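Local coordinates for pyruvate carboxylase protein (Rhizobium etli, PDB 2QF7) that belongs to the biotin-dependent carboxylases, a multidomain tetramer whose chain joins biotin carboxylase, HMGL-like TIM-barrel, conserved carboxylase and biotin-carrier regions, at residues Asn239-Phe244 / Pro349-Ile354. Residues are numbered along the deposited sequence; the frame is centred on the assembly and turned at random.
Sequences NVVHLF and PNQEDI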
loop_
_atom_site.group_PDB
_atom_site.type_symbol
_atom_site.label_atom_id
_atom_site.label_comp_id
_atom_site.label_asym_id
_atom_site.label_seq_id
_atom_site.Cartn_x
_atom_site.Cartn_y
_atom_site.Cartn_z
ATOM N N ASN A 239 56.764 18.395 -46.445
ATOM C CA ASN A 239 56.019 17.410 -47.235
ATOM C C ASN A 239 54.560 17.673 -47.018
ATOM O O ASN A 239 54.137 17.839 -45.873
ATOM C CB ASN A 239 56.319 15.968 -46.797
ATOM C CG ASN A 239 57.789 15.616 -46.901
ATOM O OD1 ASN A 239 58.400 15.861 -47.923
ATOM N ND2 ASN A 239 58.355 15.023 -45.842
ATOM N N VAL A 240 53.794 17.712 -48.111
ATOM C CA VAL A 240 52.333 17.767 -48.034
ATOM C C VAL A 240 51.732 16.649 -48.899
ATOM O O VAL A 240 52.244 16.358 -49.986
ATOM C CB VAL A 240 51.799 19.170 -48.445
ATOM C CG1 VAL A 240 52.328 20.266 -47.465
ATOM C CG2 VAL A 240 52.246 19.552 -49.874
ATOM N N VAL A 241 50.679 16.006 -48.407
ATOM C CA VAL A 241 49.924 15.026 -49.186
ATOM C C VAL A 241 48.442 15.357 -49.103
ATOM O O VAL A 241 48.019 16.043 -48.168
ATOM C CB VAL A 241 50.161 13.530 -48.714
ATOM C CG1 VAL A 241 51.606 13.127 -48.918
ATOM C CG2 VAL A 241 49.699 13.281 -47.257
ATOM N N HIS A 242 47.664 14.874 -50.072
ATOM C CA HIS A 242 46.213 14.992 -50.041
ATOM C C HIS A 242 45.627 13.581 -49.846
ATOM O O HIS A 242 46.227 12.579 -50.268
ATOM C CB HIS A 242 45.666 15.633 -51.329
ATOM C CG HIS A 242 45.671 14.715 -52.519
ATOM N ND1 HIS A 242 44.653 13.815 -52.772
ATOM C CD2 HIS A 242 46.589 14.526 -53.502
ATOM C CE1 HIS A 242 44.917 13.149 -53.883
ATOM N NE2 HIS A 242 46.091 13.551 -54.339
ATOM N N LEU A 243 44.475 13.508 -49.209
ATOM C CA LEU A 243 43.808 12.244 -48.967
ATOM C C LEU A 243 42.488 12.299 -49.743
ATOM O O LEU A 243 41.441 11.845 -49.262
ATOM C CB LEU A 243 43.617 12.000 -47.432
ATOM C CG LEU A 243 44.774 11.256 -46.699
ATOM C CD1 LEU A 243 46.107 11.953 -46.769
ATOM C CD2 LEU A 243 44.430 10.998 -45.211
ATOM N N PHE A 244 42.564 12.856 -50.953
ATOM C CA PHE A 244 41.401 13.076 -51.836
ATOM C C PHE A 244 40.346 13.940 -51.156
ATOM O O PHE A 244 40.672 14.684 -50.236
ATOM C CB PHE A 244 40.814 11.744 -52.288
ATOM C CG PHE A 244 41.809 10.883 -52.989
ATOM C CD1 PHE A 244 42.026 11.036 -54.346
ATOM C CD2 PHE A 244 42.541 9.942 -52.280
ATOM C CE1 PHE A 244 42.956 10.266 -54.997
ATOM C CE2 PHE A 244 43.492 9.159 -52.949
ATOM C CZ PHE A 244 43.690 9.323 -54.290
ATOM N N PRO A 349 51.529 7.176 -45.936
ATOM C CA PRO A 349 52.165 6.778 -47.206
ATOM C C PRO A 349 52.625 7.980 -48.048
ATOM O O PRO A 349 52.079 9.082 -47.895
ATOM C CB PRO A 349 51.023 6.038 -47.939
ATOM C CG PRO A 349 50.027 5.649 -46.843
ATOM C CD PRO A 349 50.091 6.799 -45.899
ATOM N N ASN A 350 53.622 7.778 -48.922
ATOM C CA ASN A 350 53.894 8.757 -49.969
ATOM C C ASN A 350 52.651 8.901 -50.846
ATOM O O ASN A 350 51.828 7.975 -50.900
ATOM C CB ASN A 350 55.085 8.343 -50.824
ATOM C CG ASN A 350 56.415 8.550 -50.105
ATOM O OD1 ASN A 350 56.674 9.620 -49.532
ATOM N ND2 ASN A 350 57.274 7.538 -50.160
ATOM N N GLN A 351 52.524 10.046 -51.527
ATOM C CA GLN A 351 51.347 10.353 -52.339
ATOM C C GLN A 351 51.013 9.218 -53.303
ATOM O O GLN A 351 49.875 8.846 -53.423
ATOM C CB GLN A 351 51.535 11.648 -53.146
ATOM C CG GLN A 351 50.229 12.164 -53.734
ATOM C CD GLN A 351 49.254 12.567 -52.637
ATOM O OE1 GLN A 351 49.498 13.558 -51.933
ATOM N NE2 GLN A 351 48.157 11.795 -52.468
ATOM N N GLU A 352 52.023 8.701 -54.004
ATOM C CA GLU A 352 51.815 7.625 -54.967
ATOM C C GLU A 352 51.173 6.348 -54.400
ATOM O O GLU A 352 50.707 5.513 -55.165
ATOM C CB GLU A 352 53.136 7.256 -55.627
ATOM C CG GLU A 352 54.229 6.931 -54.617
ATOM C CD GLU A 352 55.286 8.005 -54.544
ATOM O OE1 GLU A 352 54.977 9.155 -54.135
ATOM O OE2 GLU A 352 56.431 7.679 -54.920
ATOM N N ASP A 353 51.215 6.179 -53.080
ATOM C CA ASP A 353 50.690 4.985 -52.410
ATOM C C ASP A 353 49.357 5.274 -51.677
ATOM O O ASP A 353 48.796 4.427 -50.951
ATOM C CB ASP A 353 51.734 4.477 -51.417
ATOM C CG ASP A 353 53.009 4.026 -52.094
ATOM O OD1 ASP A 353 52.932 3.455 -53.211
ATOM O OD2 ASP A 353 54.093 4.242 -51.512
ATOM N N ILE A 354 48.876 6.504 -51.824
ATOM C CA ILE A 354 47.566 6.878 -51.264
ATOM C C ILE A 354 46.489 6.653 -52.325
ATOM O O ILE A 354 46.557 7.180 -53.445
ATOM C CB ILE A 354 47.551 8.355 -50.754
ATOM C CG1 ILE A 354 48.639 8.575 -49.685
ATOM C CG2 ILE A 354 46.138 8.741 -50.190
ATOM C CD1 ILE A 354 48.758 9.998 -49.181
HETATM O O HOH W 1 51.761 15.038 -52.286
#
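Gln351 lays its carboxamide against the backbone of His242 and grips that one residue twice. His242 N donates to Gln351 OE1 at 2.9 Å, arriving in the carbonyl plane on a lone pair, and Gln351 NE2 returns a nearly straight bond to His242 O at 3.0 Å. The side chain thus takes up the N-H and C=O of His242, much as a neighbouring strand would. Gln351 CG stands anti to its own backbone N (chi1 -166°) and the chain then bends at chi2 (64°), which swings the amide across to the strand. With both ends of the amide engaged, its rotation is fixed. A water adds a further tie, donating to both Gln351 OE1 and Val240 O.

The His242 ring lies almost parallel to this amide, the two planes 9° apart. Gln351 NE2 sits over one face, offset toward the rim, and approaches His242 CD2 to 3.3 Å. The ring is held in turn by Phe244 N, which donates to His242 ND1 close to the ring plane. Phe244 offers a face to His242 CE1, while its edge meets Ile354 O.

In the fold, Val240 to Phe244 begin strand 240-252, an ATP-grasp strand that pairs antiparallel with strand 225-234. The other segment is a loop with a short 3-10 turn, leading from helix 328-336 toward strand 359-369. Helix 268-284 packs against Val240, His242 and Phe244.

Beside the amide, Ile354 points its CB at the strand and spreads two branches. CD1 packs 3.8 Å from Val241 CB and also touches Leu243 CD1, whereas CG2 lies alongside Phe244 CE2 at 3.8 Å.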